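Transcriptional regulatory protein FixJ (Sinorhizobium meliloti, PDB 1DBW) turns on expression of the nitrogen-fixation regulators nifA and fixK once activated by FixL, and is represented here by its receiver domain. Local coordinates at residues K31-Q34 and A38-A41; T5-D10 and L40-D45. The protein carries 2 engineered substitutions. All blocks are in the same frame, centred on the assembly; numbering follows the deposited sequence.

Contacts 1 and 2 lie side by side, centres about 5 Å apart, on one face of the five-stranded parallel sheet of the receiver domain. Along the chain, 5-10 comes first, then 31-34, 38-41 and 40-45; the last two overlap at L40 and A41 within helix 36-42. Strands 5-10 and 29-33 are sheet neighbours, joined where K31 O meets I8 N (2.8 Å) and H33 N meets I8 O (2.9 Å). Helix 36-42 sends one phenylalanine, F39, to the outermost strand and another, F42, to the strand beside it, while a hydrogen bond between H33 and H7 ties the two histidines together. Strand 5-10 ends at D10, a magnesium ligand.

Contact 1: K31-Q34 and A38-A41; sequences KMHQ and AFLA
One face of the H33 imidazole is covered by the edge of the F39 ring: CD1 of F39 stands 3.5 Å above the imidazole plane, over its centre, and the two planes meet at 81°. This is a T-shaped (edge-to-face) pair with centroids 4.9 Å apart. At the edge of the F39 ring, near its plane, lies H33, with NE2 3.5 Å from F39 CD1. The benzyl carbon joins in, F39 CB making a CH-pi contact 4.3 Å from the centroid of the H33 ring. F39 carries CG anti to its own backbone N (chi1 178°), which points the CD1 edge of the phenyl at the imidazole face. No hydrogen bond crosses between 31-34 and 38-41; the imidazole instead uses NE2 to bond H7 ND1 on the adjacent strand, which should limit rotation of the imidazole that F39 covers. The pair is buried and closes the short turn from strand 29-33 into helix 36-42, the second beta-alpha unit of the receiver fold. H33 and F39 both rest on V9 of strand 5-10, and F39 also reaches L69 of helix 62-71 and I76, so it touches both the sheet and that neighbouring helix.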
loop_
_atom_site.group_PDB
_atom_site.type_symbol
_atom_site.label_atom_id
_atom_site.label_comp_id
_atom_site.label_asym_id
_atom_site.label_seq_id
_atom_site.Cartn_x
_atom_site.Cartn_y
_atom_site.Cartn_z
ATOM N N LYS A 31 -3.006 -9.745 -2.385
ATOM C CA LYS A 31 -1.838 -10.567 -2.015
ATOM C C LYS A 31 -1.215 -9.891 -0.799
ATOM O O LYS A 31 -0.912 -8.692 -0.849
ATOM C CB LYS A 31 -0.848 -10.580 -3.156
ATOM C CG LYS A 31 0.334 -11.549 -2.912
ATOM C CD LYS A 31 1.333 -11.499 -4.098
ATOM C CE LYS A 31 2.578 -12.330 -3.820
ATOM N NZ LYS A 31 2.355 -13.808 -4.010
ATOM N N MET A 32 -1.006 -10.680 0.256
ATOM C CA MET A 32 -0.428 -10.193 1.511
ATOM C C MET A 32 1.038 -10.540 1.524
ATOM O O MET A 32 1.416 -11.694 1.323
ATOM C CB MET A 32 -1.066 -10.911 2.699
ATOM C CG MET A 32 -1.892 -10.046 3.608
ATOM S SD MET A 32 -2.746 -11.058 4.834
ATOM C CE MET A 32 -1.358 -11.866 5.658
ATOM N N HIS A 33 1.867 -9.553 1.819
ATOM C CA HIS A 33 3.310 -9.773 1.879
ATOM C C HIS A 33 3.679 -9.679 3.342
ATOM O O HIS A 33 3.275 -8.747 4.012
ATOM C CB HIS A 33 4.035 -8.694 1.076
ATOM C CG HIS A 33 3.693 -8.723 -0.380
ATOM N ND1 HIS A 33 4.410 -9.465 -1.301
ATOM C CD2 HIS A 33 2.659 -8.170 -1.060
ATOM C CE1 HIS A 33 3.829 -9.363 -2.487
ATOM N NE2 HIS A 33 2.766 -8.585 -2.366
ATOM N N GLN A 34 4.476 -10.630 3.807
ATOM C CA GLN A 34 4.878 -10.682 5.216
ATOM C C GLN A 34 5.759 -9.531 5.671
ATOM O O GLN A 34 5.815 -9.235 6.861
ATOM C CB GLN A 34 5.549 -12.006 5.511
ATOM N N ALA A 38 10.130 -8.535 1.693
ATOM C CA ALA A 38 9.524 -9.554 0.857
ATOM C C ALA A 38 8.874 -8.882 -0.346
ATOM O O ALA A 38 9.011 -9.363 -1.475
ATOM C CB ALA A 38 8.485 -10.341 1.649
ATOM N N PHE A 39 8.193 -7.763 -0.106
ATOM C CA PHE A 39 7.550 -7.087 -1.222
ATOM C C PHE A 39 8.554 -6.530 -2.219
ATOM O O PHE A 39 8.360 -6.651 -3.435
ATOM C CB PHE A 39 6.576 -6.001 -0.773
ATOM C CG PHE A 39 5.953 -5.268 -1.922
ATOM C CD1 PHE A 39 4.970 -5.887 -2.692
ATOM C CD2 PHE A 39 6.416 -4.025 -2.301
ATOM C CE1 PHE A 39 4.482 -5.288 -3.819
ATOM C CE2 PHE A 39 5.933 -3.414 -3.431
ATOM C CZ PHE A 39 4.964 -4.048 -4.197
ATOM N N LEU A 40 9.625 -5.915 -1.720
ATOM C CA LEU A 40 10.647 -5.378 -2.606
ATOM C C LEU A 40 11.262 -6.472 -3.488
ATOM O O LEU A 40 11.601 -6.229 -4.634
ATOM C CB LEU A 40 11.740 -4.701 -1.777
ATOM C CG LEU A 40 11.462 -3.254 -1.410
ATOM C CD1 LEU A 40 12.377 -2.858 -0.273
ATOM C CD2 LEU A 40 11.714 -2.356 -2.624
ATOM N N ALA A 41 11.406 -7.681 -2.946
ATOM C CA ALA A 41 11.977 -8.784 -3.697
ATOM C C ALA A 41 11.031 -9.236 -4.804
ATOM O O ALA A 41 11.464 -9.634 -5.900
ATOM C CB ALA A 41 12.325 -9.957 -2.751
#

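Contact 2: T5-D10 and L40-D45; sequences TVHIVD and LAFAPD
H7 meets the phenyl of F42 through a single close approach, H7 CE1 to F42 CE2 at 3.8 Å. In the doubly wound receiver fold of the CheY type, this joins the first strand, 5-10, to the C-terminal end of helix 36-42, which packs on one face of the sheet. The rings are inclined at 39° with centroids 5.9 Å apart, a tilted pair that fits neither standard aromatic geometry, although the side chains as a whole run at about a right angle. With chi1 near trans (-173°), the F42 phenyl leaves the helix toward the strand. The burial is small, 58 Å² over both sides, and F42 remains partly exposed while H7 is buried. Each aromatic has a further partner on strand 29-33: H7 ND1 is taken by H33, and F42 takes part in a cation-pi interaction with K31, whose side chain also touches H7. At its C-terminal end strand 5-10 delivers D10 to the magnesium site, with D10 OD2 close to OD1 of D54, another magnesium-binding residue. Beyond F42 the chain tightens into a 3-10 turn, closed by D45 N donating to F42 O at 2.8 Å. Over one face of the H7 imidazole lies the methyl of T5, whose CG2 sits 3.5 Å from the plane of the H7 ring, displaced from its middle.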
loop_
_atom_site.group_PDB
_atom_site.type_symbol
_atom_site.label_atom_id
_atom_site.label_comp_id
_atom_site.label_asym_id
_atom_site.label_seq_id
_atom_site.Cartn_x
_atom_site.Cartn_y
_atom_site.Cartn_z
ATOM N N THR A 5 -4.145 -6.381 -8.993
ATOM C CA THR A 5 -3.989 -6.979 -7.686
ATOM C C THR A 5 -3.570 -5.946 -6.667
ATOM O O THR A 5 -2.797 -5.046 -7.004
ATOM C CB THR A 5 -2.885 -8.072 -7.745
ATOM O OG1 THR A 5 -3.310 -9.087 -8.676
ATOM C CG2 THR A 5 -2.675 -8.736 -6.369
ATOM N N VAL A 6 -4.176 -6.022 -5.479
ATOM C CA VAL A 6 -3.811 -5.113 -4.390
ATOM C C VAL A 6 -2.766 -5.870 -3.549
ATOM O O VAL A 6 -3.073 -6.905 -2.977
ATOM C CB VAL A 6 -5.012 -4.777 -3.466
ATOM C CG1 VAL A 6 -4.553 -3.737 -2.398
ATOM C CG2 VAL A 6 -6.167 -4.211 -4.268
ATOM N N HIS A 7 -1.581 -5.265 -3.391
ATOM C CA HIS A 7 -0.483 -5.886 -2.643
ATOM C C HIS A 7 -0.418 -5.211 -1.311
ATOM O O HIS A 7 -0.187 -4.008 -1.293
ATOM C CB HIS A 7 0.824 -5.677 -3.421
ATOM C CG HIS A 7 0.870 -6.492 -4.678
ATOM N ND1 HIS A 7 1.277 -7.812 -4.676
ATOM C CD2 HIS A 7 0.465 -6.220 -5.943
ATOM C CE1 HIS A 7 1.106 -8.324 -5.879
ATOM N NE2 HIS A 7 0.611 -7.381 -6.670
ATOM N N ILE A 8 -0.711 -5.963 -0.234
ATOM C CA ILE A 8 -0.742 -5.378 1.101
ATOM C C ILE A 8 0.517 -5.726 1.861
ATOM O O ILE A 8 0.867 -6.892 2.030
ATOM C CB ILE A 8 -1.921 -5.866 1.913
ATOM C CG1 ILE A 8 -3.246 -5.711 1.127
ATOM C CG2 ILE A 8 -1.976 -5.097 3.223
ATOM C CD1 ILE A 8 -3.694 -4.309 0.999
ATOM N N VAL A 9 1.192 -4.699 2.348
ATOM C CA VAL A 9 2.427 -4.916 3.076
ATOM C C VAL A 9 2.116 -4.362 4.456
ATOM O O VAL A 9 1.888 -3.182 4.607
ATOM C CB VAL A 9 3.618 -4.168 2.380
ATOM C CG1 VAL A 9 4.921 -4.470 3.069
ATOM C CG2 VAL A 9 3.744 -4.631 0.961
ATOM N N ASP A 10 1.911 -5.247 5.422
ATOM C CA ASP A 10 1.583 -4.786 6.780
ATOM C C ASP A 10 2.434 -5.522 7.805
ATOM O O ASP A 10 2.516 -6.755 7.795
ATOM C CB ASP A 10 0.083 -4.972 7.056
ATOM C CG ASP A 10 -0.420 -4.187 8.281
ATOM O OD1 ASP A 10 0.364 -3.864 9.209
ATOM O OD2 ASP A 10 -1.633 -3.897 8.312
ATOM N N LEU A 40 9.625 -5.915 -1.720
ATOM C CA LEU A 40 10.647 -5.378 -2.606
ATOM C C LEU A 40 11.262 -6.472 -3.488
ATOM O O LEU A 40 11.601 -6.229 -4.634
ATOM C CB LEU A 40 11.740 -4.701 -1.777
ATOM C CG LEU A 40 11.462 -3.254 -1.410
ATOM C CD1 LEU A 40 12.377 -2.858 -0.273
ATOM C CD2 LEU A 40 11.714 -2.356 -2.624
ATOM N N ALA A 41 11.406 -7.681 -2.946
ATOM C CA ALA A 41 11.977 -8.784 -3.697
ATOM C C ALA A 41 11.031 -9.236 -4.804
ATOM O O ALA A 41 11.464 -9.634 -5.900
ATOM C CB ALA A 41 12.325 -9.957 -2.751
ATOM N N PHE A 42 9.740 -9.120 -4.528
ATOM C CA PHE A 42 8.699 -9.503 -5.474
ATOM C C PHE A 42 8.343 -8.397 -6.477
ATOM O O PHE A 42 7.938 -8.688 -7.605
ATOM C CB PHE A 42 7.420 -9.870 -4.678
ATOM C CG PHE A 42 6.311 -10.442 -5.523
ATOM C CD1 PHE A 42 6.346 -11.779 -5.902
ATOM C CD2 PHE A 42 5.268 -9.631 -5.985
ATOM C CE1 PHE A 42 5.375 -12.317 -6.737
ATOM C CE2 PHE A 42 4.281 -10.156 -6.826
ATOM C CZ PHE A 42 4.338 -11.502 -7.201
ATOM N N ALA A 43 8.596 -7.150 -6.119
ATOM C CA ALA A 43 8.183 -6.011 -6.930
ATOM C C ALA A 43 8.466 -6.045 -8.428
ATOM O O ALA A 43 7.604 -5.640 -9.195
ATOM C CB ALA A 43 8.651 -4.686 -6.313
ATOM N N PRO A 44 9.664 -6.472 -8.846
ATOM C CA PRO A 44 9.937 -6.494 -10.286
ATOM C C PRO A 44 9.018 -7.422 -11.054
ATOM O O PRO A 44 8.860 -7.224 -12.243
ATOM C CB PRO A 44 11.386 -6.961 -10.361
ATOM C CG PRO A 44 11.980 -6.443 -9.073
ATOM C CD PRO A 44 10.880 -6.814 -8.087
ATOM N N ASP A 45 8.400 -8.380 -10.360
ATOM C CA ASP A 45 7.486 -9.336 -10.998
ATOM C C ASP A 45 6.048 -8.848 -11.036
ATOM O O ASP A 45 5.213 -9.452 -11.718
ATOM C CB ASP A 45 7.559 -10.688 -10.306
ATOM C CG ASP A 45 8.833 -11.428 -10.645
ATOM O OD1 ASP A 45 9.119 -11.574 -11.855
ATOM O OD2 ASP A 45 9.556 -11.823 -9.714
#